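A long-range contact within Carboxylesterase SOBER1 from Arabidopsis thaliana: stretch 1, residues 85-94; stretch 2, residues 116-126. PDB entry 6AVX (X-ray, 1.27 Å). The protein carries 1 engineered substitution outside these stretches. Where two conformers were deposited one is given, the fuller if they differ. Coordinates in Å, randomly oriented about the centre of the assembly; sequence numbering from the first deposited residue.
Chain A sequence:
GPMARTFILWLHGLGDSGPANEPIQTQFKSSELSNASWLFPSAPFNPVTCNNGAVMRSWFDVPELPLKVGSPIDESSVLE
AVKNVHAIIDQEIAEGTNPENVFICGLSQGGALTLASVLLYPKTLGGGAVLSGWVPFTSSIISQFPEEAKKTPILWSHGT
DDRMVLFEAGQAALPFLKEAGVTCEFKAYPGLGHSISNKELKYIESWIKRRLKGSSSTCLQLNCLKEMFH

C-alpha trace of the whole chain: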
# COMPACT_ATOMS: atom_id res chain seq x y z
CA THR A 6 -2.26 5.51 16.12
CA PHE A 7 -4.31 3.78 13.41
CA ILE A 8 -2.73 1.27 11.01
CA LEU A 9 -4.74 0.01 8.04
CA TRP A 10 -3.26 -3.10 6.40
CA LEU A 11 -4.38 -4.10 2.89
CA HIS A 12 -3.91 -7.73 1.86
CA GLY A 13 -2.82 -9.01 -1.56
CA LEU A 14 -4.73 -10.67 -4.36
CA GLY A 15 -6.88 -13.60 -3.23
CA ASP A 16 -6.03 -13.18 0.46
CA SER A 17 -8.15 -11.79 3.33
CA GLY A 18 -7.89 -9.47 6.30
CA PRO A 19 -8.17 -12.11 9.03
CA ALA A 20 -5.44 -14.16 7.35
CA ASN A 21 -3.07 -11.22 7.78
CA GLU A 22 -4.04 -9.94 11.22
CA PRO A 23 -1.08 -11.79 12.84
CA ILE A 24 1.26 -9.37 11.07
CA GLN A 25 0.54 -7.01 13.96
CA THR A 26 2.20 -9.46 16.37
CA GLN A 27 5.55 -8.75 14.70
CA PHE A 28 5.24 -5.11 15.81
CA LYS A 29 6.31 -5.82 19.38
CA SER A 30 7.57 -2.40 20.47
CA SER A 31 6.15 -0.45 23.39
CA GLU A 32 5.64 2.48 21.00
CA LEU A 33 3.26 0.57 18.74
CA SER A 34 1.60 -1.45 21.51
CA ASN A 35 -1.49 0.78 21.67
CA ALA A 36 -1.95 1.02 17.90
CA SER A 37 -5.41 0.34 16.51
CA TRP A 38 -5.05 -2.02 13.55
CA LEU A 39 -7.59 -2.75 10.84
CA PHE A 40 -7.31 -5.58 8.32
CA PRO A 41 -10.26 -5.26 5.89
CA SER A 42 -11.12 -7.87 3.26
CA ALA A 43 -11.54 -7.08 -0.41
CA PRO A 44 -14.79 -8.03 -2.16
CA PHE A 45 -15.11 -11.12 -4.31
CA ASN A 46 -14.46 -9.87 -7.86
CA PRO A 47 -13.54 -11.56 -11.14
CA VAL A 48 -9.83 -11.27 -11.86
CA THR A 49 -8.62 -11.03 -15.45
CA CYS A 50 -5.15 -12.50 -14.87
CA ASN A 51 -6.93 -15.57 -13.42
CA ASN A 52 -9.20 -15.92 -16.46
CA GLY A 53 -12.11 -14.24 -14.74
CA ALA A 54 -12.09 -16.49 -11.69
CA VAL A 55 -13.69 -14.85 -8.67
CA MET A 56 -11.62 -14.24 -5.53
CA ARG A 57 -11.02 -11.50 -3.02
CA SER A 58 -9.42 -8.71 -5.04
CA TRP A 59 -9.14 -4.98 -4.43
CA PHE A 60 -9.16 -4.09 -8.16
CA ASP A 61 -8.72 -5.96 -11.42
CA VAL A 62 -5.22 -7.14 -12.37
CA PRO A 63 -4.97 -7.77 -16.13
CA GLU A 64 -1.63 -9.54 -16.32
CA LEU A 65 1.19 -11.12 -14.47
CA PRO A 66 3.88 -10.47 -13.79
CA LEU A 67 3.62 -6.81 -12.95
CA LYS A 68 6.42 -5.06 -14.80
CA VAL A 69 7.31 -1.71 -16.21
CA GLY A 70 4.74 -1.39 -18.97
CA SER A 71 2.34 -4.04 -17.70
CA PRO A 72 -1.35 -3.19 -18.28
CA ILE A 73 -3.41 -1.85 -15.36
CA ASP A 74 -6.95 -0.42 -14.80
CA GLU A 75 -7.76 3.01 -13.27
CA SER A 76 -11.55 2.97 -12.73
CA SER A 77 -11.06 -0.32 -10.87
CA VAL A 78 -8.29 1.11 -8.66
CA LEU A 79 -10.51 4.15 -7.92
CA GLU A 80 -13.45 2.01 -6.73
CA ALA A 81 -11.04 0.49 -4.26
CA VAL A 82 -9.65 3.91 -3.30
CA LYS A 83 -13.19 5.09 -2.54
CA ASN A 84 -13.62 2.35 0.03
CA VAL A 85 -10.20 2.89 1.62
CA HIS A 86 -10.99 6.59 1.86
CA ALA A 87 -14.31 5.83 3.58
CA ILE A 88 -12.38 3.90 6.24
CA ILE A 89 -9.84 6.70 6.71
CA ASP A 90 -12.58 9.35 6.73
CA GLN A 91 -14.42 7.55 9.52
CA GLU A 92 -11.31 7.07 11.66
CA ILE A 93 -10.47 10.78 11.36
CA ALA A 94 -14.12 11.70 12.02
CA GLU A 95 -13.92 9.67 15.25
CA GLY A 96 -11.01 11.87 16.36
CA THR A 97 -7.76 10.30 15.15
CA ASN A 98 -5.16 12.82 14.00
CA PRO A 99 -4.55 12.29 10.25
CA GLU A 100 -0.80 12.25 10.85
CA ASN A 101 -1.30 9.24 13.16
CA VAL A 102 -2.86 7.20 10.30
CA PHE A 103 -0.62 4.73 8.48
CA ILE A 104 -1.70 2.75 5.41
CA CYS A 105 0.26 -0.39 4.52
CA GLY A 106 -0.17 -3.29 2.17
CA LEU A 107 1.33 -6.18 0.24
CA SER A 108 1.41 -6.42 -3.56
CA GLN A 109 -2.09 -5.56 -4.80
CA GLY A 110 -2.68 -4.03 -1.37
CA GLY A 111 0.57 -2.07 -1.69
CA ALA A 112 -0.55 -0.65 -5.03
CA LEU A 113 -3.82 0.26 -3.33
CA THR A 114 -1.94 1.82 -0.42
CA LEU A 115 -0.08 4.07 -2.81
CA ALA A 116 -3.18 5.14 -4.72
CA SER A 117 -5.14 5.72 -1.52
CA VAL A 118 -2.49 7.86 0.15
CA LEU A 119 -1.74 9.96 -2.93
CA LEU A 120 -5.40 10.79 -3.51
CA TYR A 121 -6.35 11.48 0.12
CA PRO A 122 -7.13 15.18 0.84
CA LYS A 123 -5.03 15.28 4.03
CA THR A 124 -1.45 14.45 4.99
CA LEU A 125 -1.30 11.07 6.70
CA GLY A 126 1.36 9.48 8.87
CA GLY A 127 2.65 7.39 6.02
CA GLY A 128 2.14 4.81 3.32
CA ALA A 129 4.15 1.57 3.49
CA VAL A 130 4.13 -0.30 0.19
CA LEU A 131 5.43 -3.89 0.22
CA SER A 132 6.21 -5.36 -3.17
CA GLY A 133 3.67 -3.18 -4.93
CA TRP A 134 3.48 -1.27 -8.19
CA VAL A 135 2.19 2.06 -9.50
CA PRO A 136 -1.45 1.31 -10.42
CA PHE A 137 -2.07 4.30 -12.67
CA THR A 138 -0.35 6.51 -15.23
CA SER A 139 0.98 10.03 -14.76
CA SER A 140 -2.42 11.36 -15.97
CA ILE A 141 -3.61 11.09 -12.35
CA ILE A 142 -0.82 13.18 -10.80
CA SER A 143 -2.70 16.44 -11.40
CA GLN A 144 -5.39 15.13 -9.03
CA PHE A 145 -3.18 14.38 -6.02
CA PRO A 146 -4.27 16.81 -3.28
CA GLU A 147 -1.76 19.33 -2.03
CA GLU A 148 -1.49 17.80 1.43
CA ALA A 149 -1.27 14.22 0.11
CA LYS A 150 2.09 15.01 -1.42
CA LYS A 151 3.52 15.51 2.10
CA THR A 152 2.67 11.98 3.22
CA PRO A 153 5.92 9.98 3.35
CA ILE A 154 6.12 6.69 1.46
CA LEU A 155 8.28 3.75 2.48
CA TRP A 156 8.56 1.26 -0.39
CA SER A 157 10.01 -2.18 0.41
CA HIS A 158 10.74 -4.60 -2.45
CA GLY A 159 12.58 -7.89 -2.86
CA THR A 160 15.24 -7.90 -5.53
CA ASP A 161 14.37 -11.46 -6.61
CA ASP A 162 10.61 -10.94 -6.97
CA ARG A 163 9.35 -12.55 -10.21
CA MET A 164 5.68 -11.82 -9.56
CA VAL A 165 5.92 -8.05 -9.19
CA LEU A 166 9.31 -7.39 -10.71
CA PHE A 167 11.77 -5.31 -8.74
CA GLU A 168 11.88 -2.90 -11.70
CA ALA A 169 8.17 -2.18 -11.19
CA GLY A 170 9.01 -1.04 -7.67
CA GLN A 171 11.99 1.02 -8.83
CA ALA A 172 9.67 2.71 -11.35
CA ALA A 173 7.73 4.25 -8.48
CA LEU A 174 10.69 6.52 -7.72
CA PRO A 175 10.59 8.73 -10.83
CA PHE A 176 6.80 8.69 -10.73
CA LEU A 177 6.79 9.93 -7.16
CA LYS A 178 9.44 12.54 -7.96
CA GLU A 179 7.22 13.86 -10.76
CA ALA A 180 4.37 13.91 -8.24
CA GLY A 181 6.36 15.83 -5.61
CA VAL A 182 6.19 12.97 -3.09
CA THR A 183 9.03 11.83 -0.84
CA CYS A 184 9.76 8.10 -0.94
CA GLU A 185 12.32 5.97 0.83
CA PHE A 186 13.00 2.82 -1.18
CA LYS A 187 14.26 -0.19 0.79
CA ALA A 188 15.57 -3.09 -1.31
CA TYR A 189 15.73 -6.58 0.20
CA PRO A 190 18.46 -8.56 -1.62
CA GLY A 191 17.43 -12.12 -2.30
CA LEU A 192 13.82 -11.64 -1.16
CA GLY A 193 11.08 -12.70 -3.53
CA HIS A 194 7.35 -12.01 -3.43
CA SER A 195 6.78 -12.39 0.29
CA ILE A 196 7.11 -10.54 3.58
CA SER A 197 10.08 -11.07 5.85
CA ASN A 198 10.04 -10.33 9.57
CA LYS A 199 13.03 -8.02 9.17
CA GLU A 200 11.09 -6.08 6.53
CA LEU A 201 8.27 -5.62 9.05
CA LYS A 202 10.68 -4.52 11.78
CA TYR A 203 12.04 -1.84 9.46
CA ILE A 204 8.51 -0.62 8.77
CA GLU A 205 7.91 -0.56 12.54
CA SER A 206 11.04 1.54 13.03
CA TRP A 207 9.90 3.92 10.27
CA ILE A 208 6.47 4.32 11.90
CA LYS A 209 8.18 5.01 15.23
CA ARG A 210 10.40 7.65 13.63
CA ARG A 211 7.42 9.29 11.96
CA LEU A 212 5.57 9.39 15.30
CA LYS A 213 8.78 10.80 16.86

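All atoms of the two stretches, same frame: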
# COMPACT_ATOMS: atom_id res chain seq x y z
N VAL A 85 -11.26 2.58 0.67
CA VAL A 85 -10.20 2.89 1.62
C VAL A 85 -10.41 4.27 2.21
O VAL A 85 -10.29 4.47 3.42
CB VAL A 85 -8.81 2.75 0.97
CG1 VAL A 85 -7.72 3.24 1.92
CG2 VAL A 85 -8.55 1.31 0.55
N HIS A 86 -10.76 5.24 1.37
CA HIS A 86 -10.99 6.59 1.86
C HIS A 86 -12.15 6.66 2.83
O HIS A 86 -12.12 7.45 3.77
CB HIS A 86 -11.21 7.55 0.70
CG HIS A 86 -9.94 7.92 -0.01
ND1 HIS A 86 -9.89 8.92 -0.96
CD2 HIS A 86 -8.68 7.45 0.11
CE1 HIS A 86 -8.65 9.05 -1.38
NE2 HIS A 86 -7.90 8.17 -0.76
N ALA A 87 -13.21 5.86 2.62
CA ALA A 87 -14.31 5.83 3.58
C ALA A 87 -13.81 5.38 4.94
O ALA A 87 -14.21 5.94 5.98
CB ALA A 87 -15.42 4.92 3.06
N ILE A 88 -12.93 4.39 4.97
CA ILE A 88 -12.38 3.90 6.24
C ILE A 88 -11.57 5.00 6.91
O ILE A 88 -11.70 5.25 8.12
CB ILE A 88 -11.53 2.64 6.00
CG1 ILE A 88 -12.40 1.47 5.53
CG2 ILE A 88 -10.74 2.27 7.27
CD1 ILE A 88 -11.62 0.27 5.03
N ILE A 89 -10.69 5.64 6.15
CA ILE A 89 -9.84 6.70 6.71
C ILE A 89 -10.71 7.85 7.19
O ILE A 89 -10.49 8.40 8.28
CB ILE A 89 -8.79 7.16 5.69
CG1 ILE A 89 -7.89 6.01 5.23
CG2 ILE A 89 -7.95 8.29 6.28
CD1 ILE A 89 -7.18 6.28 3.93
N ASP A 90 -11.67 8.27 6.36
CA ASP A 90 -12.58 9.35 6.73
C ASP A 90 -13.23 9.08 8.08
O ASP A 90 -13.34 9.98 8.93
CB ASP A 90 -13.70 9.49 5.70
CG ASP A 90 -13.27 10.15 4.40
OD1 ASP A 90 -12.15 10.68 4.28
OD2 ASP A 90 -14.13 10.15 3.49
N GLN A 91 -13.71 7.86 8.28
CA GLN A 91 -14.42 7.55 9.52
C GLN A 91 -13.48 7.57 10.72
O GLN A 91 -13.85 8.08 11.79
CB GLN A 91 -15.10 6.19 9.39
CG GLN A 91 -15.85 5.74 10.64
CD GLN A 91 -17.04 6.63 10.97
OE1 GLN A 91 -17.52 7.38 10.12
NE2 GLN A 91 -17.52 6.53 12.21
N GLU A 92 -12.27 7.04 10.57
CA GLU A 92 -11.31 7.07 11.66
C GLU A 92 -10.98 8.50 12.05
O GLU A 92 -10.93 8.83 13.25
CB GLU A 92 -10.07 6.28 11.27
CG GLU A 92 -9.00 6.18 12.33
CD GLU A 92 -9.39 5.35 13.56
OE1 GLU A 92 -10.33 4.53 13.49
OE2 GLU A 92 -8.73 5.54 14.60
N ILE A 93 -10.76 9.38 11.07
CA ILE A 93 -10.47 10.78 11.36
C ILE A 93 -11.70 11.46 11.96
O ILE A 93 -11.58 12.26 12.90
CB ILE A 93 -9.91 11.49 10.10
CG1 ILE A 93 -8.52 10.93 9.78
CG2 ILE A 93 -9.86 13.01 10.30
CD1 ILE A 93 -7.98 11.32 8.41
N ALA A 94 -12.89 11.13 11.47
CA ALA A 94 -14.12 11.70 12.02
C ALA A 94 -14.34 11.28 13.47
O ALA A 94 -14.99 12.00 14.23
CB ALA A 94 -15.33 11.28 11.18
N ALA A 116 -2.10 4.36 -4.12
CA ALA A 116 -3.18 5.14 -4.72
C ALA A 116 -4.01 5.85 -3.66
O ALA A 116 -4.41 7.01 -3.83
CB ALA A 116 -4.06 4.21 -5.55
N SER A 117 -4.28 5.15 -2.55
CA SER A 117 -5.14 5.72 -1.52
C SER A 117 -4.48 6.90 -0.84
O SER A 117 -5.13 7.90 -0.55
CB SER A 117 -5.51 4.65 -0.50
OG SER A 117 -6.28 3.60 -1.08
N VAL A 118 -3.20 6.77 -0.51
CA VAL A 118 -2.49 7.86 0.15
C VAL A 118 -2.38 9.06 -0.77
O VAL A 118 -2.62 10.21 -0.35
CB VAL A 118 -1.11 7.37 0.63
CG1 VAL A 118 -0.24 8.54 1.03
CG2 VAL A 118 -1.27 6.34 1.75
N LEU A 119 -2.02 8.83 -2.03
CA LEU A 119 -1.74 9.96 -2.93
C LEU A 119 -2.99 10.73 -3.31
O LEU A 119 -2.88 11.89 -3.73
CB LEU A 119 -1.04 9.47 -4.20
CG LEU A 119 0.34 8.82 -4.03
CD1 LEU A 119 0.83 8.22 -5.35
CD2 LEU A 119 1.32 9.82 -3.50
N LEU A 120 -4.15 10.12 -3.19
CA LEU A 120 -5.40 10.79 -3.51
C LEU A 120 -6.14 11.30 -2.27
O LEU A 120 -7.20 11.90 -2.41
CB LEU A 120 -6.31 9.87 -4.33
CG LEU A 120 -5.81 9.67 -5.76
CD1 LEU A 120 -6.46 8.46 -6.40
CD2 LEU A 120 -6.09 10.93 -6.62
N TYR A 121 -5.62 11.06 -1.07
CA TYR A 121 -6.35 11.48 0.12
C TYR A 121 -6.18 12.99 0.33
O TYR A 121 -5.10 13.53 0.10
CB TYR A 121 -5.84 10.72 1.37
CG TYR A 121 -6.88 10.79 2.46
CD1 TYR A 121 -6.68 11.54 3.62
CD2 TYR A 121 -8.09 10.16 2.31
CE1 TYR A 121 -7.66 11.65 4.57
CE2 TYR A 121 -9.09 10.26 3.27
CZ TYR A 121 -8.85 11.01 4.41
OH TYR A 121 -9.84 11.14 5.37
N PRO A 122 -7.24 13.71 0.75
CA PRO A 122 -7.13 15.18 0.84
C PRO A 122 -6.23 15.69 1.92
O PRO A 122 -5.90 16.89 1.90
CB PRO A 122 -8.58 15.63 1.07
CG PRO A 122 -9.42 14.53 0.52
CD PRO A 122 -8.65 13.27 0.80
N LYS A 123 -5.83 14.86 2.89
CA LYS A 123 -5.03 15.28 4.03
C LYS A 123 -3.72 14.50 4.09
O LYS A 123 -3.61 13.38 3.59
CB LYS A 123 -5.81 15.05 5.32
CG LYS A 123 -7.09 15.90 5.32
CD LYS A 123 -7.94 15.67 6.53
CE LYS A 123 -9.23 16.49 6.45
NZ LYS A 123 -10.15 16.14 7.54
N THR A 124 -2.71 15.13 4.70
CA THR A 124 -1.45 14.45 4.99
C THR A 124 -1.70 13.37 6.03
O THR A 124 -2.31 13.63 7.07
CB THR A 124 -0.41 15.43 5.53
OG1 THR A 124 -0.33 16.57 4.67
CG2 THR A 124 0.95 14.76 5.66
N LEU A 125 -1.20 12.19 5.77
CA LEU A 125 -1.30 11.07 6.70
C LEU A 125 0.07 10.80 7.31
O LEU A 125 1.08 11.42 6.94
CB LEU A 125 -1.87 9.84 6.00
CG LEU A 125 -3.24 10.06 5.35
CD1 LEU A 125 -3.64 8.84 4.54
CD2 LEU A 125 -4.28 10.43 6.38
N GLY A 126 0.10 9.86 8.25
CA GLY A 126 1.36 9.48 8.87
C GLY A 126 2.31 8.85 7.87
O GLY A 126 3.51 9.14 7.86

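Residues 85-94 are helical throughout, the later part of a helix that begins earlier in the chain. The second stretch starts as the last part of another helix and then continues as loop through Gly126. The two helix axes cross at 56° and come no nearer than 10.5 Å. The backbones are closest near the start of each stretch, where Val85 CA lies 6.6 Å from Ser117 CA. Farther along, the gap is filled by side chains, above all that of Tyr121, and the loop carries the second stretch along the flank of the first helix. Together the two stretches bury 457 Å².

Two hydrogen bonds fix this arrangement. His86 NE2 donates to Ser117 O over 2.8 Å, with an N-H...O angle of 161°. Near the end of a helix, a carbonyl can be left without its usual amide partner four residues on; here Tyr121 N instead bonds to Val118 O at 3.2 Å, and the imidazole, approaching by its edge, serves Ser117 O. The second bond runs the other way across the contact: Tyr121 OH donates to Asp90 OD1 at 2.6 Å, a short distance in keeping with a phenol facing a carboxylate. Asp90 suits an exposed position on the helix because its acceptor reaches the tyrosine hydroxyl while the rest of the residue remains near solvent.

The aromatic rings of His86 and Tyr121 meet edge to face. Their planes stand at 82° and their centroids are 4.9 Å apart, with the tyrosine edge directed at the histidine face; His86 CD2 and Tyr121 CD2 approach to 3.5 Å. This geometry sets the C-H edge of one ring against the pi cloud of the other, and it leaves His86 NE2 free in the ring plane for its hydrogen bond.

Apolar packing completes the contact. Ile89, one helical turn beyond Val85, places CG2 over a face of the tyrosine ring, 3.9 Å from the centroid of Tyr121 and 28° off its normal, a CH-pi contact. A turn later, Ile93 CD1 lies 3.9 Å from Tyr121 CE1. Both isoleucines also reach Leu125, whose CD2 is 4.2 Å from Ile89 CG2 and 4.3 Å from Ile93 CD1. Aliphatic side chains suit both places, since they can lie against the tyrosine ring and the leucine without leaving a polar group unpaired. At the close helix approach, small Ser117 points toward Val85, with Ser117 OG 3.3 Å from Val85 CG1; its hydroxyl is hydrogen-bonded elsewhere in the structure.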